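Local coordinates for choline kinase (Streptococcus pneumoniae, PDB 4R78), which probably catalyses the ATP-dependent phosphorylation of choline to phosphocholine, using a protein kinase-like fold, at residues I213-E216 with Y217-M220. Sequence-based numbering, arbitrary orientation.
Sequences IDWE and YSSM. With AMP (adenosine monophosphate), chain C.
Trp215 and Ser218 close a type I beta turn, with Ser218 N donating to Trp215 O at 2.9 Å and an N-H...O angle of 162°. Ser218 then adds its side chain to the same spot. With chi1 at 73°, OG tucks between its own backbone N and carbonyl carbon and lies 3.1 Å from Trp215 O. Ser218 CB meanwhile meets the edge of the indole, in the ring plane, 3.8 Å from Trp215 CE3. Trp215 NE1 is held by Leu212 O, and the ring makes an edge-to-face contact with His194; these two, together with Ser218 CB at its edge, hold the indole's orientation. A water links Asp214 O, just ahead of the turn, to Tyr217 N inside it, donating to the carbonyl and accepting from the nitrogen at 2.9 Å, and sits near the plane of the tyrosine ring at its edge. Glu216 bends at chi2 (64°), which swings its carboxylate back toward that of Asp214; Lys106 NZ forms salt bridges with Asp214 OD1 and Glu216 OE2. Asp214 OD2 lies 3.0 Å from O5' of AMP, and Ile213 CD1 approaches C8 of the adenine at 3.4 Å. Asp214 probably corresponds to the DFG aspartate of protein kinases. The turn follows strand 210-212 and leads to helix 223-233. Glu80 OE2 and Asn83 ND2 of helix 77-87 hydrogen-bond to Ser218 OG, Lys106 reaches over from strand 105-109 of the five-stranded sheet, and Trp271 of helix 257-280 packs edge-to-face with Tyr217.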
ATOM      1  N   ILE A 213       4.099  -6.597  -4.404  1.00 14.66           N
ATOM      2  CA  ILE A 213       4.243  -5.459  -5.314  1.00 14.12           C
ATOM      3  C   ILE A 213       3.715  -4.161  -4.710  1.00 14.08           C
ATOM      4  O   ILE A 213       3.204  -4.150  -3.588  1.00 13.49           O
ATOM      5  CB  ILE A 213       3.537  -5.730  -6.674  1.00 14.24           C
ATOM      6  CG1 ILE A 213       2.018  -5.821  -6.483  1.00 14.25           C
ATOM      7  CG2 ILE A 213       4.122  -6.983  -7.331  1.00 14.46           C
ATOM      8  CD1 ILE A 213       1.224  -5.724  -7.765  1.00 15.27           C
ATOM      9  N   ASP A 214       3.864  -3.074  -5.466  1.00 13.68           N
ATOM     10  CA  ASP A 214       3.282  -1.768  -5.150  1.00 13.69           C
ATOM     11  C   ASP A 214       3.777  -1.197  -3.824  1.00 13.47           C
ATOM     12  O   ASP A 214       3.026  -1.041  -2.856  1.00 13.46           O
ATOM     13  CB  ASP A 214       1.750  -1.802  -5.260  1.00 13.97           C
ATOM     14  CG  ASP A 214       1.265  -1.863  -6.704  1.00 15.12           C
ATOM     15  OD1 ASP A 214       2.095  -1.843  -7.641  1.00 16.35           O
ATOM     16  OD2 ASP A 214       0.036  -1.915  -6.904  1.00 16.89           O
ATOM     17  N   TRP A 215       5.064  -0.873  -3.820  1.00 13.08           N
ATOM     18  CA  TRP A 215       5.758  -0.365  -2.647  1.00 12.95           C
ATOM     19  C   TRP A 215       5.713   1.163  -2.537  1.00 13.17           C
ATOM     20  O   TRP A 215       6.548   1.755  -1.855  1.00 13.09           O
ATOM     21  CB  TRP A 215       7.210  -0.861  -2.674  1.00 13.01           C
ATOM     22  CG  TRP A 215       7.325  -2.351  -2.520  1.00 12.41           C
ATOM     23  CD1 TRP A 215       7.023  -3.304  -3.449  1.00 13.01           C
ATOM     24  CD2 TRP A 215       7.766  -3.053  -1.356  1.00 12.70           C
ATOM     25  NE1 TRP A 215       7.250  -4.561  -2.938  1.00 12.62           N
ATOM     26  CE2 TRP A 215       7.706  -4.434  -1.652  1.00 13.00           C
ATOM     27  CE3 TRP A 215       8.201  -2.648  -0.087  1.00 13.19           C
ATOM     28  CZ2 TRP A 215       8.071  -5.416  -0.722  1.00 13.48           C
ATOM     29  CZ3 TRP A 215       8.562  -3.622   0.836  1.00 14.46           C
ATOM     30  CH2 TRP A 215       8.501  -4.990   0.509  1.00 14.53           C
ATOM     31  N   GLU A 216       4.726   1.796  -3.171  1.00 13.32           N
ATOM     32  CA  GLU A 216       4.637   3.267  -3.201  1.00 13.64           C
ATOM     33  C   GLU A 216       4.571   3.934  -1.831  1.00 13.60           C
ATOM     34  O   GLU A 216       4.937   5.099  -1.694  1.00 13.82           O
ATOM     35  CB  GLU A 216       3.445   3.739  -4.044  1.00 13.94           C
ATOM     36  CG  GLU A 216       3.666   3.656  -5.552  1.00 14.94           C
ATOM     37  CD  GLU A 216       3.866   2.230  -6.046  1.00 15.49           C
ATOM     38  OE1 GLU A 216       3.087   1.344  -5.633  1.00 15.17           O
ATOM     39  OE2 GLU A 216       4.808   2.005  -6.836  1.00 16.57           O
ATOM     40  N   TYR A 217       4.090   3.202  -0.828  1.00 13.57           N
ATOM     41  CA  TYR A 217       3.967   3.750   0.520  1.00 13.65           C
ATOM     42  C   TYR A 217       5.097   3.327   1.446  1.00 13.48           C
ATOM     43  O   TYR A 217       5.131   3.745   2.610  1.00 13.37           O
ATOM     44  CB  TYR A 217       2.610   3.379   1.121  1.00 13.82           C
ATOM     45  CG  TYR A 217       1.448   3.949   0.341  1.00 15.25           C
ATOM     46  CD1 TYR A 217       1.010   5.255   0.562  1.00 17.09           C
ATOM     47  CD2 TYR A 217       0.803   3.188  -0.632  1.00 16.75           C
ATOM     48  CE1 TYR A 217      -0.052   5.785  -0.164  1.00 18.67           C
ATOM     49  CE2 TYR A 217      -0.262   3.707  -1.361  1.00 18.80           C
ATOM     50  CZ  TYR A 217      -0.681   5.005  -1.120  1.00 18.85           C
ATOM     51  OH  TYR A 217      -1.737   5.520  -1.839  1.00 22.05           O
ATOM     52  N   SER A 218       6.027   2.525   0.926  1.00 13.13           N
ATOM     53  CA  SER A 218       7.073   1.932   1.769  1.00 13.52           C
ATOM     54  C   SER A 218       7.865   2.987   2.541  1.00 13.54           C
ATOM     55  O   SER A 218       8.180   4.068   2.025  1.00 13.84           O
ATOM     56  CB  SER A 218       8.004   1.005   0.969  1.00 13.27           C
ATOM     57  OG  SER A 218       8.881   1.727   0.114  1.00 13.91           O
ATOM     58  N   SER A 219       8.178   2.659   3.789  1.00 13.67           N
ATOM     59  CA  SER A 219       8.711   3.629   4.724  1.00 14.19           C
ATOM     60  C   SER A 219       9.223   2.904   5.952  1.00 13.82           C
ATOM     61  O   SER A 219       8.883   1.737   6.182  1.00 13.75           O
ATOM     62  CB  SER A 219       7.598   4.601   5.135  1.00 14.47           C
ATOM     63  OG  SER A 219       8.109   5.681   5.887  1.00 17.23           O
ATOM     64  N   MET A 220      10.048   3.590   6.736  1.00 13.58           N
ATOM     65  CA  MET A 220      10.439   3.078   8.045  1.00 13.83           C
ATOM     66  C   MET A 220       9.275   3.255   9.014  1.00 13.79           C
ATOM     67  O   MET A 220       8.713   4.350   9.141  1.00 14.42           O
ATOM     68  CB  MET A 220      11.692   3.783   8.565  1.00 13.76           C
ATOM     69  CG  MET A 220      12.894   3.674   7.635  1.00 13.88           C
ATOM     70  SD  MET A 220      13.405   1.976   7.334  1.00 13.84           S
ATOM     71  CE  MET A 220      14.296   1.636   8.857  1.00 14.05           C
TER
HETATM   72  P   AMP C 302      -3.227  -3.232  -7.132  0.20 35.70           P
HETATM   73  O1P AMP C 302      -3.231  -2.047  -6.196  0.50 35.91           O
HETATM   74  O2P AMP C 302      -4.588  -3.611  -7.663  0.30 35.77           O
HETATM   75  O3P AMP C 302      -2.398  -4.398  -6.650  0.30 35.60           O
HETATM   76  O5' AMP C 302      -2.433  -2.718  -8.435  0.20 35.33           O
HETATM   77  C5' AMP C 302      -1.633  -3.623  -9.194  0.50 34.73           C
HETATM   78  C4' AMP C 302      -2.514  -4.706  -9.804  0.50 34.28           C
HETATM   79  O4' AMP C 302      -2.134  -4.932 -11.166  0.50 34.22           O
HETATM   80  C3' AMP C 302      -2.354  -6.031  -9.073  0.50 33.98           C
HETATM   81  O3' AMP C 302      -3.474  -6.286  -8.220  1.00 33.21           O
HETATM   82  C2' AMP C 302      -2.238  -7.077 -10.164  0.50 33.91           C
HETATM   83  O2' AMP C 302      -3.506  -7.682 -10.414  1.00 33.89           O
HETATM   84  C1' AMP C 302      -1.831  -6.311 -11.411  0.50 34.03           C
HETATM   85  N9  AMP C 302      -0.378  -6.488 -11.676  1.00 34.04           N
HETATM   86  C8  AMP C 302       0.620  -5.804 -11.082  1.00 33.64           C
HETATM   87  N7  AMP C 302       1.837  -6.187 -11.538  1.00 33.67           N
HETATM   88  C5  AMP C 302       1.628  -7.141 -12.458  1.00 34.14           C
HETATM   89  C6  AMP C 302       2.484  -7.973 -13.334  1.00 33.95           C
HETATM   90  N6  AMP C 302       3.832  -7.839 -13.299  1.00 34.47           N
HETATM   91  N1  AMP C 302       1.877  -8.856 -14.161  1.00 34.10           N
HETATM   92  C2  AMP C 302       0.536  -8.992 -14.196  1.00 34.34           C
HETATM   93  N3  AMP C 302      -0.303  -8.267 -13.427  1.00 34.26           N
HETATM   94  C4  AMP C 302       0.170  -7.341 -12.551  1.00 33.93           C
HETATM   95  O   HOH W   1       3.333   0.438  -0.359  1.00 12.85           O